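Local coordinates for protein flagellin hook IN motif family (PDB 6XI1) that probably serves as an extender segment of a bacterial RTX adhesin, a row of beta-sandwich repeats with calcium ions bound between and within them, at residues G84-N89 / H118-T123; L156-V161 / A167-G172. All blocks are in the same frame, centred on the assembly; numbering follows the deposited sequence.

How the contacts relate
Both contacts lie in the four-repeat chain on the same side of its centre, with contact 1 first and contact 2 opening after it has closed. Contact 1 joins strands 85-91 and 117-125 inside the sandwich that begins with strand 26-36; contact 2 belongs to the next sandwich, between strand 149-159 and the loop leading to strand 172-176. Their centres are about 38 Å apart and their nearest atoms about 17 Å, so they do not touch. One is the apolar interior of a repeat, the other includes a calcium ligand at the end of the following repeat that faces the first, and together they illustrate how folded cores and metal sites succeed one another along the extender.

Contact 1 (G84-N89 / H118-T123); sequences GAWTYN and HTVTIT
Strands 85-89 and 118-123 run in roughly the same direction, 33° apart, with axes 9.7 Å from each other at closest approach, a spacing bridged by side chains and by no hydrogen bond. Trp86 faces Val120, and Tyr88 faces Ile122. Val120 brings its CG1 methyl over one face of the indole, 3.7 Å from the centroid of the six-membered ring and 10° off its normal, a CH-pi contact. CG2 of the same valine lies 3.9 Å from Trp86 NE1, so the two methyls are spread along the indole. This is the interior of a beta-sandwich in a cadherin-like repeat: strand 85-91, paired with 43-53 and 77-80, meets strand 117-125, paired with 103-111, through side chains alone. Ile122 packs on Tyr88 with CG2 and CG1 and extends CD1 to Trp86. Its chi1 of -55° sets CG2 anti to the backbone N, which puts it over the centre of the Tyr88 ring, 3.5 Å from the centroid, as a second CH-pi contact. CG1 lies 3.6 Å from Tyr88 CD1, and Ile122 CD1 comes within 3.8 Å of Trp86 CZ3, approaching obliquely. The aromatic residues also suit the site because each buries a polar atom that is satisfied: Trp86 NE1 hydrogen-bonds to Ser30 O, and Tyr88 OH to Glu106 OE1. Leu78 of strand 77-80 touches both Trp86 and Val120.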
ATOM      1  N   GLY A  84      25.518 -53.708 -60.343  1.00 37.94           N
ATOM      2  CA  GLY A  84      24.120 -53.335 -60.032  1.00 34.42           C
ATOM      3  C   GLY A  84      23.944 -52.869 -58.594  1.00 31.05           C
ATOM      4  O   GLY A  84      22.788 -52.809 -58.125  1.00 31.39           O
ATOM      5  N   ALA A  85      25.036 -52.607 -57.886  1.00 30.88           N
ATOM      6  CA  ALA A  85      24.988 -52.120 -56.491  1.00 31.93           C
ATOM      7  C   ALA A  85      24.819 -50.601 -56.535  1.00 27.89           C
ATOM      8  O   ALA A  85      25.800 -49.937 -56.904  1.00 29.41           O
ATOM      9  CB  ALA A  85      26.209 -52.509 -55.711  1.00 32.18           C
ATOM     10  N   TRP A  86      23.636 -50.109 -56.145  1.00 29.13           N
ATOM     11  CA  TRP A  86      23.305 -48.659 -56.107  1.00 27.70           C
ATOM     12  C   TRP A  86      23.351 -48.136 -54.667  1.00 25.83           C
ATOM     13  O   TRP A  86      23.097 -48.888 -53.697  1.00 24.03           O
ATOM     14  CB  TRP A  86      21.970 -48.316 -56.795  1.00 25.89           C
ATOM     15  CG  TRP A  86      20.753 -48.981 -56.246  1.00 24.62           C
ATOM     16  CD1 TRP A  86      20.107 -50.044 -56.777  1.00 25.05           C
ATOM     17  CD2 TRP A  86      19.975 -48.574 -55.097  1.00 27.91           C
ATOM     18  NE1 TRP A  86      19.021 -50.380 -56.025  1.00 28.24           N
ATOM     19  CE2 TRP A  86      18.903 -49.485 -54.990  1.00 28.21           C
ATOM     20  CE3 TRP A  86      20.075 -47.530 -54.170  1.00 26.57           C
ATOM     21  CZ2 TRP A  86      17.947 -49.399 -53.981  1.00 28.56           C
ATOM     22  CZ3 TRP A  86      19.142 -47.458 -53.158  1.00 23.55           C
ATOM     23  CH2 TRP A  86      18.101 -48.374 -53.063  1.00 25.88           C
ATOM     24  N   THR A  87      23.773 -46.882 -54.572  1.00 27.61           N
ATOM     25  CA  THR A  87      23.886 -46.108 -53.321  1.00 29.15           C
ATOM     26  C   THR A  87      23.142 -44.795 -53.553  1.00 28.78           C
ATOM     27  O   THR A  87      23.489 -44.082 -54.491  1.00 27.18           O
ATOM     28  CB  THR A  87      25.351 -45.869 -52.945  1.00 31.70           C
ATOM     29  OG1 THR A  87      25.940 -47.170 -52.929  1.00 31.86           O
ATOM     30  CG2 THR A  87      25.531 -45.157 -51.618  1.00 31.10           C
ATOM     31  N   TYR A  88      22.173 -44.507 -52.693  1.00 27.96           N
ATOM     32  CA  TYR A  88      21.532 -43.169 -52.617  1.00 28.78           C
ATOM     33  C   TYR A  88      22.165 -42.401 -51.452  1.00 27.78           C
ATOM     34  O   TYR A  88      22.320 -42.986 -50.352  1.00 24.50           O
ATOM     35  CB  TYR A  88      20.023 -43.311 -52.452  1.00 28.31           C
ATOM     36  CG  TYR A  88      19.336 -42.001 -52.182  1.00 28.68           C
ATOM     37  CD1 TYR A  88      18.899 -41.196 -53.230  1.00 28.12           C
ATOM     38  CD2 TYR A  88      19.142 -41.561 -50.885  1.00 29.26           C
ATOM     39  CE1 TYR A  88      18.234 -40.001 -52.986  1.00 31.12           C
ATOM     40  CE2 TYR A  88      18.521 -40.344 -50.635  1.00 29.62           C
ATOM     41  CZ  TYR A  88      18.042 -39.576 -51.684  1.00 29.42           C
ATOM     42  OH  TYR A  88      17.394 -38.387 -51.444  1.00 29.31           O
ATOM     43  N   ASN A  89      22.526 -41.143 -51.712  1.00 30.74           N
ATOM     44  CA  ASN A  89      23.080 -40.202 -50.701  1.00 33.01           C
ATOM     45  C   ASN A  89      22.311 -38.878 -50.788  1.00 28.29           C
ATOM     46  O   ASN A  89      22.043 -38.429 -51.894  1.00 31.08           O
ATOM     47  CB  ASN A  89      24.573 -39.927 -50.901  1.00 36.67           C
ATOM     48  CG  ASN A  89      25.430 -41.113 -50.528  1.00 36.66           C
ATOM     49  OD1 ASN A  89      25.293 -41.687 -49.451  1.00 40.52           O
ATOM     50  ND2 ASN A  89      26.285 -41.523 -51.440  1.00 40.20           N
ATOM     51  N   HIS A 118      15.750 -48.943 -65.750  1.00 37.70           N
ATOM     52  CA  HIS A 118      14.964 -49.272 -64.546  1.00 32.53           C
ATOM     53  C   HIS A 118      14.989 -48.044 -63.639  1.00 28.53           C
ATOM     54  O   HIS A 118      16.007 -47.324 -63.655  1.00 31.71           O
ATOM     55  CB  HIS A 118      15.532 -50.514 -63.866  1.00 31.84           C
ATOM     56  CG  HIS A 118      14.561 -51.173 -62.953  1.00 32.54           C
ATOM     57  ND1 HIS A 118      13.566 -51.980 -63.418  1.00 32.69           N
ATOM     58  CD2 HIS A 118      14.436 -51.159 -61.607  1.00 32.88           C
ATOM     59  CE1 HIS A 118      12.846 -52.437 -62.406  1.00 35.03           C
ATOM     60  NE2 HIS A 118      13.378 -51.963 -61.271  1.00 31.44           N
ATOM     61  N   THR A 119      13.964 -47.904 -62.813  1.00 33.06           N
ATOM     62  CA  THR A 119      13.861 -46.774 -61.855  1.00 34.24           C
ATOM     63  C   THR A 119      14.029 -47.283 -60.427  1.00 28.89           C
ATOM     64  O   THR A 119      13.404 -48.283 -60.071  1.00 29.94           O
ATOM     65  CB  THR A 119      12.549 -46.016 -62.062  1.00 37.47           C
ATOM     66  OG1 THR A 119      12.510 -45.655 -63.439  1.00 40.66           O
ATOM     67  CG2 THR A 119      12.464 -44.767 -61.213  1.00 36.86           C
ATOM     68  N   VAL A 120      14.865 -46.593 -59.664  1.00 29.60           N
ATOM     69  CA  VAL A 120      14.962 -46.737 -58.184  1.00 28.66           C
ATOM     70  C   VAL A 120      14.168 -45.578 -57.568  1.00 27.72           C
ATOM     71  O   VAL A 120      14.416 -44.431 -57.981  1.00 29.01           O
ATOM     72  CB  VAL A 120      16.430 -46.744 -57.718  1.00 33.66           C
ATOM     73  CG1 VAL A 120      16.535 -46.816 -56.188  1.00 35.55           C
ATOM     74  CG2 VAL A 120      17.199 -47.890 -58.377  1.00 37.60           C
ATOM     75  N   THR A 121      13.277 -45.902 -56.624  1.00 28.29           N
ATOM     76  CA  THR A 121      12.367 -44.949 -55.939  1.00 27.63           C
ATOM     77  C   THR A 121      12.800 -44.819 -54.479  1.00 26.51           C
ATOM     78  O   THR A 121      12.741 -45.844 -53.731  1.00 27.59           O
ATOM     79  CB  THR A 121      10.918 -45.420 -56.082  1.00 31.85           C
ATOM     80  OG1 THR A 121      10.717 -45.521 -57.492  1.00 31.59           O
ATOM     81  CG2 THR A 121       9.876 -44.493 -55.479  1.00 32.53           C
ATOM     82  N   ILE A 122      13.223 -43.619 -54.092  1.00 23.59           N
ATOM     83  CA  ILE A 122      13.694 -43.314 -52.714  1.00 23.07           C
ATOM     84  C   ILE A 122      12.629 -42.428 -52.056  1.00 25.76           C
ATOM     85  O   ILE A 122      12.205 -41.439 -52.684  1.00 22.61           O
ATOM     86  CB  ILE A 122      15.080 -42.641 -52.748  1.00 24.85           C
ATOM     87  CG1 ILE A 122      16.119 -43.467 -53.507  1.00 25.15           C
ATOM     88  CG2 ILE A 122      15.553 -42.313 -51.350  1.00 26.53           C
ATOM     89  CD1 ILE A 122      16.339 -44.848 -52.912  1.00 26.84           C
ATOM     90  N   THR A 123      12.162 -42.807 -50.869  1.00 23.41           N
ATOM     91  CA  THR A 123      11.297 -41.965 -50.010  1.00 24.09           C
ATOM     92  C   THR A 123      12.118 -41.410 -48.843  1.00 25.22           C
ATOM     93  O   THR A 123      12.736 -42.203 -48.066  1.00 24.36           O
ATOM     94  CB  THR A 123      10.082 -42.748 -49.502  1.00 25.14           C
ATOM     95  OG1 THR A 123       9.418 -43.282 -50.654  1.00 25.70           O
ATOM     96  CG2 THR A 123       9.154 -41.869 -48.689  1.00 27.07           C
TER

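Contact 2 (L156-V161 / A167-G172); sequences LSVTDV and AKFLAG. With CA (calcium ion), chain Q.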
ATOM      1  N   LEU A 156       6.971 -11.969 -28.682  1.00 15.31           N
ATOM      2  CA  LEU A 156       7.811 -13.145 -28.961  1.00 16.37           C
ATOM      3  C   LEU A 156       7.894 -13.323 -30.473  1.00 18.51           C
ATOM      4  O   LEU A 156       6.986 -12.897 -31.203  1.00 18.04           O
ATOM      5  CB  LEU A 156       7.221 -14.387 -28.333  1.00 17.07           C
ATOM      6  CG  LEU A 156       7.259 -14.391 -26.801  1.00 18.05           C
ATOM      7  CD1 LEU A 156       6.536 -15.625 -26.290  1.00 18.99           C
ATOM      8  CD2 LEU A 156       8.700 -14.421 -26.316  1.00 18.41           C
ATOM      9  N   SER A 157       8.935 -13.959 -30.925  1.00 19.82           N
ATOM     10  CA  SER A 157       9.010 -14.313 -32.355  1.00 22.82           C
ATOM     11  C   SER A 157       9.435 -15.774 -32.399  1.00 20.63           C
ATOM     12  O   SER A 157      10.014 -16.303 -31.413  1.00 21.00           O
ATOM     13  CB  SER A 157       9.919 -13.387 -33.130  1.00 29.43           C
ATOM     14  OG  SER A 157      11.229 -13.568 -32.664  1.00 37.45           O
ATOM     15  N   VAL A 158       9.043 -16.429 -33.461  1.00 19.73           N
ATOM     16  CA  VAL A 158       9.270 -17.890 -33.599  1.00 19.02           C
ATOM     17  C   VAL A 158       9.768 -18.159 -35.020  1.00 20.02           C
ATOM     18  O   VAL A 158       9.161 -17.643 -35.955  1.00 20.77           O
ATOM     19  CB  VAL A 158       7.995 -18.657 -33.245  1.00 17.97           C
ATOM     20  CG1 VAL A 158       6.764 -18.161 -33.999  1.00 20.00           C
ATOM     21  CG2 VAL A 158       8.214 -20.132 -33.408  1.00 20.04           C
ATOM     22  N   THR A 159      10.777 -19.014 -35.112  1.00 20.76           N
ATOM     23  CA  THR A 159      11.219 -19.682 -36.348  1.00 23.11           C
ATOM     24  C   THR A 159      10.993 -21.171 -36.162  1.00 21.37           C
ATOM     25  O   THR A 159      11.138 -21.661 -35.051  1.00 22.29           O
ATOM     26  CB  THR A 159      12.672 -19.292 -36.656  1.00 23.51           C
ATOM     27  OG1 THR A 159      13.581 -19.802 -35.683  1.00 25.14           O
ATOM     28  CG2 THR A 159      12.844 -17.790 -36.728  1.00 28.14           C
ATOM     29  N   ASP A 160      10.753 -21.868 -37.261  1.00 21.07           N
ATOM     30  CA  ASP A 160      10.617 -23.335 -37.298  1.00 19.63           C
ATOM     31  C   ASP A 160      11.056 -23.810 -38.679  1.00 20.78           C
ATOM     32  O   ASP A 160      10.380 -23.533 -39.649  1.00 19.71           O
ATOM     33  CB  ASP A 160       9.174 -23.748 -36.985  1.00 19.77           C
ATOM     34  CG  ASP A 160       9.050 -25.201 -36.617  1.00 22.22           C
ATOM     35  OD1 ASP A 160       9.644 -26.062 -37.347  1.00 19.07           O
ATOM     36  OD2 ASP A 160       8.271 -25.485 -35.658  1.00 21.11           O
ATOM     37  N   VAL A 161      12.125 -24.578 -38.711  1.00 21.25           N
ATOM     38  CA  VAL A 161      12.735 -25.045 -39.984  1.00 24.78           C
ATOM     39  C   VAL A 161      11.745 -25.946 -40.697  1.00 22.01           C
ATOM     40  O   VAL A 161      11.887 -26.058 -41.892  1.00 20.42           O
ATOM     41  CB  VAL A 161      14.096 -25.718 -39.775  1.00 27.59           C
ATOM     42  CG1 VAL A 161      15.083 -24.786 -39.083  1.00 31.46           C
ATOM     43  CG2 VAL A 161      13.968 -27.037 -39.071  1.00 30.32           C
ATOM     44  N   ALA A 167       5.754 -21.953 -38.078  1.00 18.30           N
ATOM     45  CA  ALA A 167       6.516 -20.804 -37.513  1.00 19.50           C
ATOM     46  C   ALA A 167       5.495 -19.759 -37.061  1.00 20.22           C
ATOM     47  O   ALA A 167       5.473 -18.637 -37.605  1.00 21.78           O
ATOM     48  CB  ALA A 167       7.538 -20.234 -38.504  1.00 21.48           C
ATOM     49  N   LYS A 168       4.603 -20.156 -36.132  1.00 19.12           N
ATOM     50  CA  LYS A 168       3.485 -19.313 -35.682  1.00 21.36           C
ATOM     51  C   LYS A 168       3.152 -19.788 -34.266  1.00 17.36           C
ATOM     52  O   LYS A 168       3.467 -20.964 -33.960  1.00 17.83           O
ATOM     53  CB  LYS A 168       2.182 -19.559 -36.463  1.00 28.06           C
ATOM     54  CG  LYS A 168       2.190 -19.289 -37.953  1.00 37.38           C
ATOM     55  CD  LYS A 168       0.770 -19.189 -38.497  1.00 40.40           C
ATOM     56  CE  LYS A 168       0.280 -20.398 -39.257  1.00 48.02           C
ATOM     57  NZ  LYS A 168       0.290 -20.159 -40.724  1.00 50.92           N
ATOM     58  N   PHE A 169       2.579 -18.907 -33.466  1.00 17.73           N
ATOM     59  CA  PHE A 169       2.051 -19.310 -32.144  1.00 16.46           C
ATOM     60  C   PHE A 169       0.645 -19.875 -32.342  1.00 16.69           C
ATOM     61  O   PHE A 169      -0.093 -19.381 -33.232  1.00 18.55           O
ATOM     62  CB  PHE A 169       2.078 -18.145 -31.164  1.00 16.39           C
ATOM     63  CG  PHE A 169       3.476 -17.764 -30.780  1.00 16.62           C
ATOM     64  CD1 PHE A 169       4.146 -18.456 -29.783  1.00 17.90           C
ATOM     65  CD2 PHE A 169       4.172 -16.840 -31.537  1.00 17.05           C
ATOM     66  CE1 PHE A 169       5.450 -18.106 -29.457  1.00 17.33           C
ATOM     67  CE2 PHE A 169       5.479 -16.515 -31.226  1.00 17.85           C
ATOM     68  CZ  PHE A 169       6.116 -17.167 -30.190  1.00 18.95           C
ATOM     69  N   LEU A 170       0.247 -20.786 -31.452  1.00 18.14           N
ATOM     70  CA  LEU A 170      -1.176 -21.095 -31.217  1.00 18.98           C
ATOM     71  C   LEU A 170      -1.742 -19.901 -30.484  1.00 17.75           C
ATOM     72  O   LEU A 170      -1.238 -19.579 -29.347  1.00 18.92           O
ATOM     73  CB  LEU A 170      -1.315 -22.388 -30.421  1.00 24.03           C
ATOM     74  CG  LEU A 170      -0.777 -23.621 -31.137  1.00 27.99           C
ATOM     75  CD1 LEU A 170      -0.874 -24.857 -30.239  1.00 30.36           C
ATOM     76  CD2 LEU A 170      -1.496 -23.824 -32.472  1.00 30.02           C
ATOM     77  N   ALA A 171      -2.698 -19.211 -31.096  1.00 15.96           N
ATOM     78  CA  ALA A 171      -3.288 -18.012 -30.485  1.00 17.42           C
ATOM     79  C   ALA A 171      -4.145 -18.453 -29.293  1.00 17.49           C
ATOM     80  O   ALA A 171      -4.861 -19.482 -29.413  1.00 19.89           O
ATOM     81  CB  ALA A 171      -4.088 -17.231 -31.479  1.00 17.60           C
ATOM     82  N   GLY A 172      -4.130 -17.694 -28.205  1.00 17.97           N
ATOM     83  CA  GLY A 172      -4.992 -18.007 -27.045  1.00 18.64           C
ATOM     84  C   GLY A 172      -4.296 -17.731 -25.738  1.00 18.70           C
ATOM     85  O   GLY A 172      -3.367 -16.941 -25.703  1.00 14.50           O
TER
HETATM   86 CA    CA Q 515       8.632 -27.883 -36.018  1.00 18.38          CA
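The CE2-CZ end of the Phe169 ring packs obliquely against Leu156 CB and Val158 CG1, and this is the dense part of the contact. Leu156 CB is 3.5 Å from Phe169 CZ, the two side chains crossing at about a right angle, while Val158 CG1 is equally close, 3.5 Å, to Phe169 CE2. With chi1 at 52°, Val158 CG1 stands between its own backbone N and carbonyl carbon, where this one branch also meets the loop backbone, 3.6 Å from Lys168 N. Phenylalanine suits its place because the ring is long enough to extend from loop to strand. Toward the calcium ion the packing thins: Ala167 offers only a methyl, its CB 3.8 Å from Asp160 N. Ser157 and Thr159 point to the solvent side of the strand, though Ser157 O lies at the Phe169 edge, near its plane. Asp160 grips the ion with OD1 and OD2, each 2.5 Å from it; side-chain oxygens of Asn128, Asp162, Glu166 and Asp220 and the backbone O of Asp129 complete the site. Residues 167-171 follow ligands Asp160, Asp162 and Glu166 and lead into strand 172-176, with Phe169 lodged between strand 149-159, Ile133 of strand 132-142 and Ile186 of strand 183-186.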